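Diaminopimelate decarboxylase (Methanocaldococcus jannaschii, PDB 1TWI) specifically catalyses the decarboxylation of meso-diaminopimelate to L-lysine, the final step of lysine biosynthesis by the diaminopimelate pathway, using pyridoxal 5'-phosphate as cofactor. Local coordinates at residues A[85-90]-A[101-106]; A[195-198]-A[203-206]; A[245-250]-A[273-278]; A[402-407]-A[411-416]. All blocks are in the same frame, centred on the assembly; numbering follows the deposited sequence.

Interactions 1, 2 and 3 all belong to the parallel barrel that carries the cofactor, and each sets strand residues against a helix or the loop that follows one. Interactions 1 and 3 are buried, apolar on the outer side of their strands, and each has polar groups close to PLP; interaction 2 lies further out, partly buried and away from the cofactor and substrate sites, with aliphatic contacts alone. Strands 202-208 and 244-246, used by interactions 2 and 3, are neighbours in the barrel sheet. Interaction 4 is of another kind: a hairpin of the mixed β-sheet, held by backbone hydrogen bonds and a salt bridge, and touching the second subunit.

Interaction 1 (A[85-90]-A[101-106]); sequences CGADVV and SNVPSK. With PLP (pyridoxal-5'-phosphate), chain E.
V103 CG1 meets the C85-G86 peptide at its edge, near its plane, 3.9 Å from C85 O and 3.9 Å from G86 CA. The other flat groups are the D88 carboxylate and the cofactor: D88 OD2 lies over one face of the PLP ring, above PLP N1 at 3.3 Å and close to C6. CG1 of V103 reaches the strand because it stands anti to its own backbone N (chi1 179°), and it also lies 4.2 Å from A87 CB. A87, directed toward the loop, packs on A98 of helix 92-100 as well, while V103 rests on A81 of helix 74-82. The contact thus closes the connection from strand 86-89 through helix 92-100 to strand 108-110, a β-α-β unit of the TIM barrel, and N102, the first residue beyond that helix, completes a Schellman motif. The D88 carboxylate has two polar partners: OD1 accepts from N111 ND2, and OD2 forms a salt bridge with K69, the lysine that carries the cofactor in the internal aldimine and is not attached to it in this structure. Together they fix the carboxylate over the ring, where its negative charge would probably stabilise positive charge on the pyridine.

Interaction 2 (A[195-198]-A[203-206]); sequences MALE and NVVG
Helix 188-198 and strand 202-208 are consecutive elements of the TIM barrel, and A196 and L197 in the last turn of that helix pack on V204 near the beginning of the strand. Only four residues separate the two segments, so the contact lies just beside the turn by which the chain passes from the helical layer back into the parallel sheet. The nearest pair of CA atoms, those of L197 and V204, is 6.9 Å apart, and side chains bridge the gap. V204 points toward the helix and serves both helix residues with one methyl, CG2. A196 also points toward the strand and meets this methyl with its CB at 3.8 Å. L197 starts out along the flank of the helix, but its branch turns inward: chi1 (-67°) sets CG anti to the carbonyl carbon, chi2 (164°) swings CD2 over to V204, and the two side chains cross at about a right angle. Neighbouring apolar side chains, one of them aromatic, extend the packing. F157 of strand 153-160 touches both A196 and V204, L139 of helix 136-149 lies on A196, and I240 touches L197. The strand itself is hydrogen-bonded through its backbone to strand 153-160, with N203 paired to A153 and V155. Since L197 is exposed and A196 buried, the contact runs from the barrel's outer surface inward. Its tightest point is L197 CD2 against V204 CG2 at 3.6 Å, with V204 CB 4.1 Å from the same CD2 atom.

Interaction 3 (A[245-250]-A[273-278]); sequences VNLGGG and NTMLKY. With PLP (pyridoxal-5'-phosphate), chain E.
The backbones of strand residue V245 and helix residue M275 stay well apart, 9.8 Å between their CA atoms, the nearest such pair of the two segments. M275 spans the distance. Its chain leaves with CG anti to the carbonyl carbon and bends at the thioether (chi3 77°), which places CE end-on against V245, 4.1 Å from V245 CB. The sulfur just behind that methyl meets the other inward residue, L247, with M275 SD 4.2 Å from L247 CD1. L287 of the next strand, 286-289, touches both L247 and M275, and W54 of helix 37-58 and T225 of helix 219-237 also touch M275, which is buried. Between V245 and L247, N246 belongs to the polar side: its OD1 accepts from G248 N at 2.9 Å, forming an Asx turn, while its ND2 is held by E290. The turn starts the run of three glycines that leads to the phosphate, where G250 N donates to PLP O3P at 2.9 Å, with 159° at the hydrogen. G250 has a positive phi, and the G249 backbone runs close to the cofactor, with G249 N 3.7 Å from PLP C6. Strand 244-246, helix 264-276 and strand 286-289 form a β-α-β unit of the TIM barrel, with helix packing on the outer side and a glycine-rich phosphate-binding loop after the strand.

Interaction 4 (A[402-407]-A[411-416]); sequences RMVLTS and VFLIRE
R402 runs out nearly straight from CG to NE (chi2 177°), while E416 bends at chi2 (49°), and the two side chains end up alongside each other, pointing the same way. The guanidinium then grips the carboxylate side-on: R402 NE donates to E416 OE1 at 2.6 Å and R402 NH2 to E416 OE2 at 3.3 Å, each oxygen approached on its syn side and the two planes only 25° apart. L413 crosses the arginine chain at about a right angle, its CD1 methyl 3.8 Å from R402 CG. Next to the salt bridge the register of the antiparallel hairpin formed by strands 402-407 and 410-415 slips in a classic β bulge: M403 O accepts from both I414 N at 2.8 Å and R415 N at 3.1 Å, the two donors arriving from the same face of its carbonyl plane. Toward the turn L405 and F412 form a hydrogen-bonded pair, L405 N to F412 O at 2.7 Å. V404 and V411 pack on one face, V404 CB 3.7 Å from V411 CG1, against F28 of helix 21-28. On the other face, that of L405 and F412, L405 CB lies 3.7 Å from I414 CG2, and I76 of helix 74-82 touches L405 and I414. F412 reaches the second subunit, its ring meeting that of H432 there. Strand 402-407 also pairs with strand 32-36, which ties the hairpin into the mixed sheet. Backbone bonds therefore set the register, while R402 NH1, bonded also to F28 O, probably helps hold the guanidinium in one orientation, with the E416 carboxylate offsetting its charge.

Interaction 1 (A[85-90]-A[101-106])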
loop_
_atom_site.group_PDB
_atom_site.type_symbol
_atom_site.label_atom_id
_atom_site.label_comp_id
_atom_site.label_asym_id
_atom_site.label_seq_id
_atom_site.Cartn_x
_atom_site.Cartn_y
_atom_site.Cartn_z
ATOM N N CYS A 85 -16.831 -8.907 22.011
ATOM C CA CYS A 85 -16.871 -8.988 20.558
ATOM C C CYS A 85 -16.184 -10.245 19.989
ATOM O O CYS A 85 -15.248 -10.782 20.613
ATOM C CB CYS A 85 -16.182 -7.723 20.021
ATOM S SG CYS A 85 -16.519 -7.358 18.285
ATOM N N GLY A 86 -16.673 -10.735 18.842
ATOM C CA GLY A 86 -16.044 -11.880 18.166
ATOM C C GLY A 86 -15.034 -11.374 17.139
ATOM O O GLY A 86 -14.669 -10.191 17.160
ATOM N N ALA A 87 -14.603 -12.249 16.218
ATOM C CA ALA A 87 -13.619 -11.872 15.202
ATOM C C ALA A 87 -13.841 -12.541 13.868
ATOM O O ALA A 87 -14.091 -13.736 13.812
ATOM C CB ALA A 87 -12.201 -12.241 15.677
ATOM N N ASP A 88 -13.751 -11.749 12.812
ATOM C CA ASP A 88 -13.784 -12.245 11.420
ATOM C C ASP A 88 -12.265 -12.186 11.016
ATOM O O ASP A 88 -11.734 -11.110 10.848
ATOM C CB ASP A 88 -14.622 -11.298 10.545
ATOM C CG ASP A 88 -14.142 -11.276 9.101
ATOM O OD1 ASP A 88 -13.513 -12.298 8.626
ATOM O OD2 ASP A 88 -14.331 -10.239 8.431
ATOM N N VAL A 89 -11.581 -13.327 10.884
ATOM C CA VAL A 89 -10.162 -13.325 10.525
ATOM C C VAL A 89 -10.013 -13.840 9.104
ATOM O O VAL A 89 -10.805 -14.682 8.667
ATOM C CB VAL A 89 -9.336 -14.210 11.521
ATOM C CG1 VAL A 89 -9.488 -13.598 12.981
ATOM C CG2 VAL A 89 -9.860 -15.713 11.466
ATOM N N VAL A 90 -9.016 -13.350 8.364
ATOM C CA VAL A 90 -8.872 -13.770 6.956
ATOM C C VAL A 90 -7.517 -14.398 6.655
ATOM O O VAL A 90 -7.171 -14.660 5.505
ATOM C CB VAL A 90 -9.121 -12.570 5.992
ATOM C CG1 VAL A 90 -10.542 -12.112 6.082
ATOM C CG2 VAL A 90 -8.210 -11.433 6.296
ATOM N N SER A 101 -5.628 -12.566 21.649
ATOM C CA SER A 101 -6.405 -11.452 22.233
ATOM C C SER A 101 -7.507 -12.001 23.151
ATOM O O SER A 101 -8.296 -11.235 23.704
ATOM C CB SER A 101 -7.051 -10.637 21.116
ATOM O OG SER A 101 -6.053 -9.974 20.345
ATOM N N ASN A 102 -7.560 -13.322 23.251
ATOM C CA ASN A 102 -8.527 -14.030 24.057
ATOM C C ASN A 102 -9.975 -14.030 23.553
ATOM O O ASN A 102 -10.920 -14.128 24.368
ATOM C CB ASN A 102 -8.502 -13.497 25.506
ATOM C CG ASN A 102 -8.695 -14.594 26.521
ATOM O OD1 ASN A 102 -8.184 -15.705 26.350
ATOM N ND2 ASN A 102 -9.403 -14.285 27.609
ATOM N N VAL A 103 -10.154 -13.868 22.247
ATOM C CA VAL A 103 -11.492 -13.955 21.644
ATOM C C VAL A 103 -11.883 -15.442 21.731
ATOM O O VAL A 103 -11.129 -16.317 21.328
ATOM C CB VAL A 103 -11.487 -13.589 20.128
ATOM C CG1 VAL A 103 -12.898 -13.732 19.552
ATOM C CG2 VAL A 103 -10.999 -12.140 19.932
ATOM N N PRO A 104 -13.041 -15.752 22.314
ATOM C CA PRO A 104 -13.524 -17.143 22.435
ATOM C C PRO A 104 -13.591 -17.810 21.017
ATOM O O PRO A 104 -14.056 -17.201 20.032
ATOM C CB PRO A 104 -14.936 -16.963 23.007
ATOM C CG PRO A 104 -14.913 -15.625 23.720
ATOM C CD PRO A 104 -13.955 -14.776 22.934
ATOM N N SER A 105 -13.145 -19.046 20.905
ATOM C CA SER A 105 -13.165 -19.719 19.636
ATOM C C SER A 105 -14.551 -19.805 18.994
ATOM O O SER A 105 -14.670 -19.737 17.792
ATOM C CB SER A 105 -12.576 -21.123 19.815
ATOM O OG SER A 105 -11.167 -20.970 19.800
ATOM N N LYS A 106 -15.604 -19.916 19.786
ATOM C CA LYS A 106 -16.919 -19.990 19.189
ATOM C C LYS A 106 -17.381 -18.657 18.651
ATOM O O LYS A 106 -18.504 -18.586 18.185
ATOM C CB LYS A 106 -17.968 -20.513 20.184
ATOM C CG LYS A 106 -18.043 -22.028 20.279
ATOM C CD LYS A 106 -17.882 -22.766 18.905
ATOM C CE LYS A 106 -16.433 -23.228 18.752
ATOM N NZ LYS A 106 -16.260 -23.977 17.501
HETATM N N1 PLP E . -16.366 -9.454 5.934
HETATM C C2 PLP E . -15.617 -9.732 4.805
HETATM C C2A PLP E . -15.756 -11.157 4.218
HETATM C C3 PLP E . -14.787 -8.726 4.316
HETATM O O3 PLP E . -14.065 -9.034 3.208
HETATM C C4 PLP E . -14.706 -7.473 4.864
HETATM C C4A PLP E . -13.741 -6.416 4.228
HETATM O O4A PLP E . -12.938 -6.833 3.455
HETATM C C5 PLP E . -15.471 -7.178 6.015
HETATM C C6 PLP E . -16.289 -8.186 6.501
HETATM C C5A PLP E . -15.518 -5.851 6.759
HETATM O O4P PLP E . -15.940 -4.759 5.901
HETATM P P PLP E . -16.192 -3.304 6.477
HETATM O O1P PLP E . -16.570 -2.525 5.285
HETATM O O2P PLP E . -14.873 -2.864 7.046
HETATM O O3P PLP E . -17.262 -3.381 7.470
#

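Interaction 2 (A[195-198]-A[203-206])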
loop_
_atom_site.group_PDB
_atom_site.type_symbol
_atom_site.label_atom_id
_atom_site.label_comp_id
_atom_site.label_asym_id
_atom_site.label_seq_id
_atom_site.Cartn_x
_atom_site.Cartn_y
_atom_site.Cartn_z
ATOM N N MET A 195 -22.274 -31.680 -1.161
ATOM C CA MET A 195 -21.000 -32.414 -1.070
ATOM C C MET A 195 -20.547 -32.475 0.381
ATOM O O MET A 195 -20.131 -33.534 0.884
ATOM C CB MET A 195 -19.894 -31.715 -1.901
ATOM C CG MET A 195 -20.095 -31.865 -3.408
ATOM S SD MET A 195 -18.655 -31.247 -4.347
ATOM C CE MET A 195 -17.261 -31.699 -3.196
ATOM N N ALA A 196 -20.611 -31.337 1.088
ATOM C CA ALA A 196 -20.167 -31.342 2.475
ATOM C C ALA A 196 -21.004 -32.283 3.337
ATOM O O ALA A 196 -20.486 -32.867 4.277
ATOM C CB ALA A 196 -20.232 -29.902 3.091
ATOM N N LEU A 197 -22.296 -32.392 3.055
ATOM C CA LEU A 197 -23.127 -33.279 3.900
ATOM C C LEU A 197 -22.745 -34.752 3.713
ATOM O O LEU A 197 -22.984 -35.554 4.608
ATOM C CB LEU A 197 -24.610 -33.069 3.589
ATOM C CG LEU A 197 -25.092 -31.676 4.023
ATOM C CD1 LEU A 197 -26.412 -31.337 3.371
ATOM C CD2 LEU A 197 -25.205 -31.623 5.482
ATOM N N GLU A 198 -22.153 -35.092 2.572
ATOM C CA GLU A 198 -21.701 -36.460 2.306
ATOM C C GLU A 198 -20.290 -36.676 2.858
ATOM O O GLU A 198 -19.872 -37.802 3.080
ATOM C CB GLU A 198 -21.729 -36.775 0.806
ATOM C CG GLU A 198 -23.156 -36.719 0.231
ATOM C CD GLU A 198 -24.224 -37.394 1.153
ATOM O OE1 GLU A 198 -24.243 -38.650 1.219
ATOM O OE2 GLU A 198 -25.051 -36.666 1.818
ATOM N N ASN A 203 -18.820 -30.452 9.396
ATOM C CA ASN A 203 -20.106 -30.246 9.996
ATOM C C ASN A 203 -20.625 -28.907 9.458
ATOM O O ASN A 203 -20.036 -27.850 9.759
ATOM C CB ASN A 203 -19.908 -30.185 11.519
ATOM C CG ASN A 203 -21.151 -29.774 12.263
ATOM O OD1 ASN A 203 -21.123 -28.793 13.031
ATOM N ND2 ASN A 203 -22.223 -30.498 12.069
ATOM N N VAL A 204 -21.713 -28.976 8.681
ATOM C CA VAL A 204 -22.366 -27.812 8.044
ATOM C C VAL A 204 -23.069 -26.983 9.091
ATOM O O VAL A 204 -24.025 -27.480 9.702
ATOM C CB VAL A 204 -23.418 -28.284 6.978
ATOM C CG1 VAL A 204 -24.127 -27.045 6.354
ATOM C CG2 VAL A 204 -22.703 -29.058 5.845
ATOM N N VAL A 205 -22.638 -25.739 9.303
ATOM C CA VAL A 205 -23.261 -24.881 10.330
ATOM C C VAL A 205 -23.832 -23.509 9.840
ATOM O O VAL A 205 -24.442 -22.798 10.622
ATOM C CB VAL A 205 -22.276 -24.493 11.504
ATOM C CG1 VAL A 205 -21.841 -25.722 12.313
ATOM C CG2 VAL A 205 -21.074 -23.728 10.940
ATOM N N GLY A 206 -23.640 -23.120 8.589
ATOM C CA GLY A 206 -24.224 -21.842 8.197
ATOM C C GLY A 206 -23.925 -21.383 6.794
ATOM O O GLY A 206 -23.267 -22.106 6.004
#

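Interaction 3 (A[245-250]-A[273-278])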
loop_
_atom_site.group_PDB
_atom_site.type_symbol
_atom_site.label_atom_id
_atom_site.label_comp_id
_atom_site.label_asym_id
_atom_site.label_seq_id
_atom_site.Cartn_x
_atom_site.Cartn_y
_atom_site.Cartn_z
ATOM N N VAL A 245 -26.578 -17.621 10.125
ATOM C CA VAL A 245 -26.608 -16.793 8.920
ATOM C C VAL A 245 -25.675 -15.619 9.263
ATOM O O VAL A 245 -25.857 -14.907 10.249
ATOM C CB VAL A 245 -28.026 -16.295 8.574
ATOM C CG1 VAL A 245 -27.928 -15.183 7.511
ATOM C CG2 VAL A 245 -28.829 -17.479 7.985
ATOM N N ASN A 246 -24.635 -15.445 8.455
ATOM C CA ASN A 246 -23.642 -14.385 8.706
ATOM C C ASN A 246 -23.771 -13.462 7.515
ATOM O O ASN A 246 -23.550 -13.891 6.368
ATOM C CB ASN A 246 -22.249 -15.055 8.801
ATOM C CG ASN A 246 -21.096 -14.059 8.972
ATOM O OD1 ASN A 246 -21.217 -12.860 8.661
ATOM N ND2 ASN A 246 -19.940 -14.578 9.439
ATOM N N LEU A 247 -24.177 -12.208 7.762
ATOM C CA LEU A 247 -24.381 -11.304 6.645
ATOM C C LEU A 247 -23.220 -10.380 6.325
ATOM O O LEU A 247 -23.357 -9.434 5.538
ATOM C CB LEU A 247 -25.705 -10.514 6.843
ATOM C CG LEU A 247 -26.949 -11.458 6.908
ATOM C CD1 LEU A 247 -28.209 -10.661 7.412
ATOM C CD2 LEU A 247 -27.256 -12.061 5.520
ATOM N N GLY A 248 -22.036 -10.672 6.886
ATOM C CA GLY A 248 -20.867 -9.877 6.480
ATOM C C GLY A 248 -20.820 -8.470 7.056
ATOM O O GLY A 248 -21.524 -8.141 8.031
ATOM N N GLY A 249 -19.988 -7.621 6.473
ATOM C CA GLY A 249 -19.898 -6.265 6.976
ATOM C C GLY A 249 -20.266 -5.285 5.864
ATOM O O GLY A 249 -21.170 -5.552 5.023
ATOM N N GLY A 250 -19.608 -4.137 5.868
ATOM C CA GLY A 250 -19.825 -3.168 4.821
ATOM C C GLY A 250 -20.578 -1.889 5.193
ATOM O O GLY A 250 -20.618 -1.000 4.334
ATOM N N ASN A 273 -36.297 -7.214 10.261
ATOM C CA ASN A 273 -37.646 -7.307 9.690
ATOM C C ASN A 273 -37.605 -8.160 8.407
ATOM O O ASN A 273 -38.570 -8.831 8.073
ATOM C CB ASN A 273 -38.240 -5.896 9.441
ATOM C CG ASN A 273 -38.540 -5.151 10.792
ATOM O OD1 ASN A 273 -39.150 -5.739 11.715
ATOM N ND2 ASN A 273 -38.097 -3.886 10.913
ATOM N N THR A 274 -36.481 -8.182 7.694
ATOM C CA THR A 274 -36.459 -9.000 6.500
ATOM C C THR A 274 -36.363 -10.463 6.901
ATOM O O THR A 274 -37.156 -11.290 6.411
ATOM C CB THR A 274 -35.304 -8.664 5.549
ATOM O OG1 THR A 274 -35.527 -7.374 4.990
ATOM C CG2 THR A 274 -35.264 -9.677 4.373
ATOM N N MET A 275 -35.414 -10.820 7.775
ATOM C CA MET A 275 -35.278 -12.228 8.169
ATOM C C MET A 275 -36.540 -12.808 8.836
ATOM O O MET A 275 -36.852 -13.986 8.629
ATOM C CB MET A 275 -34.088 -12.439 9.138
ATOM C CG MET A 275 -32.715 -12.146 8.469
ATOM S SD MET A 275 -31.397 -12.244 9.645
ATOM C CE MET A 275 -31.309 -14.056 9.705
ATOM N N LEU A 276 -37.254 -12.008 9.637
ATOM C CA LEU A 276 -38.459 -12.535 10.290
ATOM C C LEU A 276 -39.615 -12.881 9.330
ATOM O O LEU A 276 -40.516 -13.588 9.713
ATOM C CB LEU A 276 -38.966 -11.586 11.373
ATOM C CG LEU A 276 -38.033 -11.482 12.585
ATOM C CD1 LEU A 276 -38.596 -10.425 13.530
ATOM C CD2 LEU A 276 -37.960 -12.811 13.314
ATOM N N LYS A 277 -39.569 -12.410 8.087
ATOM C CA LYS A 277 -40.569 -12.755 7.079
ATOM C C LYS A 277 -40.494 -14.240 6.778
ATOM O O LYS A 277 -41.455 -14.830 6.237
ATOM C CB LYS A 277 -40.280 -12.037 5.755
ATOM C CG LYS A 277 -40.575 -10.537 5.811
ATOM C CD LYS A 277 -40.015 -9.774 4.629
ATOM C CE LYS A 277 -40.487 -8.334 4.735
ATOM N NZ LYS A 277 -40.263 -7.605 3.437
ATOM N N TYR A 278 -39.355 -14.857 7.103
ATOM C CA TYR A 278 -39.156 -16.280 6.754
ATOM C C TYR A 278 -39.377 -17.279 7.857
ATOM O O TYR A 278 -39.174 -18.493 7.627
ATOM C CB TYR A 278 -37.730 -16.504 6.204
ATOM C CG TYR A 278 -37.399 -15.674 4.985
ATOM C CD1 TYR A 278 -37.120 -14.317 5.092
ATOM C CD2 TYR A 278 -37.372 -16.259 3.714
ATOM C CE1 TYR A 278 -36.818 -13.543 3.953
ATOM C CE2 TYR A 278 -37.071 -15.506 2.574
ATOM C CZ TYR A 278 -36.797 -14.148 2.699
ATOM O OH TYR A 278 -36.521 -13.433 1.535
HETATM N N1 PLP E . -16.366 -9.454 5.934
HETATM C C2 PLP E . -15.617 -9.732 4.805
HETATM C C2A PLP E . -15.756 -11.157 4.218
HETATM C C3 PLP E . -14.787 -8.726 4.316
HETATM O O3 PLP E . -14.065 -9.034 3.208
HETATM C C4 PLP E . -14.706 -7.473 4.864
HETATM C C4A PLP E . -13.741 -6.416 4.228
HETATM O O4A PLP E . -12.938 -6.833 3.455
HETATM C C5 PLP E . -15.471 -7.178 6.015
HETATM C C6 PLP E . -16.289 -8.186 6.501
HETATM C C5A PLP E . -15.518 -5.851 6.759
HETATM O O4P PLP E . -15.940 -4.759 5.901
HETATM P P PLP E . -16.192 -3.304 6.477
HETATM O O1P PLP E . -16.570 -2.525 5.285
HETATM O O2P PLP E . -14.873 -2.864 7.046
HETATM O O3P PLP E . -17.262 -3.381 7.470
#

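Interaction 4 (A[402-407]-A[411-416])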
loop_
_atom_site.group_PDB
_atom_site.type_symbol
_atom_site.label_atom_id
_atom_site.label_comp_id
_atom_site.label_asym_id
_atom_site.label_seq_id
_atom_site.Cartn_x
_atom_site.Cartn_y
_atom_site.Cartn_z
ATOM N N ARG A 402 4.006 5.802 15.240
ATOM C CA ARG A 402 3.554 5.448 16.580
ATOM C C ARG A 402 2.042 5.585 16.593
ATOM O O ARG A 402 1.498 6.284 15.753
ATOM C CB ARG A 402 4.074 6.455 17.595
ATOM C CG ARG A 402 5.340 6.027 18.282
ATOM C CD ARG A 402 5.837 7.109 19.231
ATOM N NE ARG A 402 6.779 6.548 20.186
ATOM C CZ ARG A 402 7.281 7.239 21.205
ATOM N NH1 ARG A 402 6.940 8.547 21.374
ATOM N NH2 ARG A 402 8.057 6.610 22.095
ATOM N N MET A 403 1.396 4.926 17.562
ATOM C CA MET A 403 -0.042 5.040 17.780
ATOM C C MET A 403 -0.269 5.042 19.291
ATOM O O MET A 403 0.372 4.252 20.002
ATOM C CB MET A 403 -0.842 3.838 17.262
ATOM C CG MET A 403 -0.525 3.478 15.810
ATOM S SD MET A 403 -1.994 2.666 15.005
ATOM C CE MET A 403 -2.141 1.106 16.089
ATOM N N VAL A 404 -1.207 5.876 19.765
ATOM C CA VAL A 404 -1.549 5.899 21.176
ATOM C C VAL A 404 -3.057 5.648 21.280
ATOM O O VAL A 404 -3.812 5.834 20.283
ATOM C CB VAL A 404 -1.233 7.255 21.871
ATOM C CG1 VAL A 404 0.282 7.468 21.967
ATOM C CG2 VAL A 404 -1.856 8.449 21.093
ATOM N N LEU A 405 -3.472 5.193 22.467
ATOM C CA LEU A 405 -4.863 4.934 22.801
ATOM C C LEU A 405 -5.238 5.956 23.890
ATOM O O LEU A 405 -4.527 6.063 24.911
ATOM C CB LEU A 405 -5.057 3.517 23.371
ATOM C CG LEU A 405 -6.526 3.171 23.722
ATOM C CD1 LEU A 405 -7.375 2.822 22.494
ATOM C CD2 LEU A 405 -6.526 2.031 24.698
ATOM N N THR A 406 -6.294 6.751 23.650
ATOM C CA THR A 406 -6.746 7.719 24.643
ATOM C C THR A 406 -7.886 6.999 25.316
ATOM O O THR A 406 -8.788 6.477 24.656
ATOM C CB THR A 406 -7.248 9.061 24.017
ATOM O OG1 THR A 406 -8.181 8.773 22.973
ATOM C CG2 THR A 406 -6.082 9.884 23.491
ATOM N N SER A 407 -7.851 7.024 26.640
ATOM C CA SER A 407 -8.764 6.272 27.479
ATOM C C SER A 407 -9.043 7.065 28.761
ATOM O O SER A 407 -8.292 7.991 29.105
ATOM C CB SER A 407 -8.054 4.949 27.823
ATOM O OG SER A 407 -8.615 4.284 28.946
ATOM N N VAL A 411 -3.372 8.109 28.585
ATOM C CA VAL A 411 -3.081 7.964 27.162
ATOM C C VAL A 411 -1.982 6.911 27.127
ATOM O O VAL A 411 -0.968 7.049 27.854
ATOM C CB VAL A 411 -2.519 9.283 26.537
ATOM C CG1 VAL A 411 -2.223 9.070 24.993
ATOM C CG2 VAL A 411 -3.536 10.407 26.711
ATOM N N PHE A 412 -2.147 5.885 26.302
ATOM C CA PHE A 412 -1.142 4.825 26.268
ATOM C C PHE A 412 -0.535 4.572 24.898
ATOM O O PHE A 412 -1.234 4.535 23.893
ATOM C CB PHE A 412 -1.768 3.509 26.791
ATOM C CG PHE A 412 -2.376 3.638 28.162
ATOM C CD1 PHE A 412 -3.720 4.039 28.314
ATOM C CD2 PHE A 412 -1.620 3.365 29.283
ATOM C CE1 PHE A 412 -4.316 4.154 29.585
ATOM C CE2 PHE A 412 -2.190 3.471 30.587
ATOM C CZ PHE A 412 -3.561 3.872 30.732
ATOM N N LEU A 413 0.780 4.358 24.862
ATOM C CA LEU A 413 1.424 4.050 23.585
ATOM C C LEU A 413 0.978 2.621 23.231
ATOM O O LEU A 413 1.189 1.676 23.995
ATOM C CB LEU A 413 2.979 4.157 23.713
ATOM C CG LEU A 413 3.789 3.967 22.401
ATOM C CD1 LEU A 413 3.393 5.078 21.379
ATOM C CD2 LEU A 413 5.312 4.040 22.686
ATOM N N ILE A 414 0.331 2.434 22.087
ATOM C CA ILE A 414 -0.050 1.065 21.717
ATOM C C ILE A 414 0.674 0.547 20.480
ATOM O O ILE A 414 0.505 -0.624 20.103
ATOM C CB ILE A 414 -1.579 0.883 21.508
ATOM C CG1 ILE A 414 -2.111 1.878 20.450
ATOM C CG2 ILE A 414 -2.291 1.147 22.887
ATOM C CD1 ILE A 414 -3.547 1.491 19.977
ATOM N N ARG A 415 1.458 1.406 19.825
ATOM C CA ARG A 415 2.292 0.913 18.727
ATOM C C ARG A 415 3.539 1.759 18.756
ATOM O O ARG A 415 3.460 2.978 18.773
ATOM C CB ARG A 415 1.582 1.024 17.353
ATOM C CG ARG A 415 2.443 0.381 16.231
ATOM C CD ARG A 415 2.006 0.743 14.799
ATOM N NE ARG A 415 3.088 0.356 13.902
ATOM C CZ ARG A 415 3.159 -0.811 13.283
ATOM N NH1 ARG A 415 2.186 -1.710 13.437
ATOM N NH2 ARG A 415 4.220 -1.097 12.540
ATOM N N GLU A 416 4.718 1.140 18.778
ATOM C CA GLU A 416 5.946 1.940 18.786
ATOM C C GLU A 416 6.313 2.239 17.352
ATOM O O GLU A 416 5.942 1.497 16.416
ATOM C CB GLU A 416 7.071 1.157 19.480
ATOM C CG GLU A 416 8.349 1.913 19.735
ATOM C CD GLU A 416 8.173 3.271 20.398
ATOM O OE1 GLU A 416 7.880 4.201 19.647
ATOM O OE2 GLU A 416 8.334 3.404 21.638
#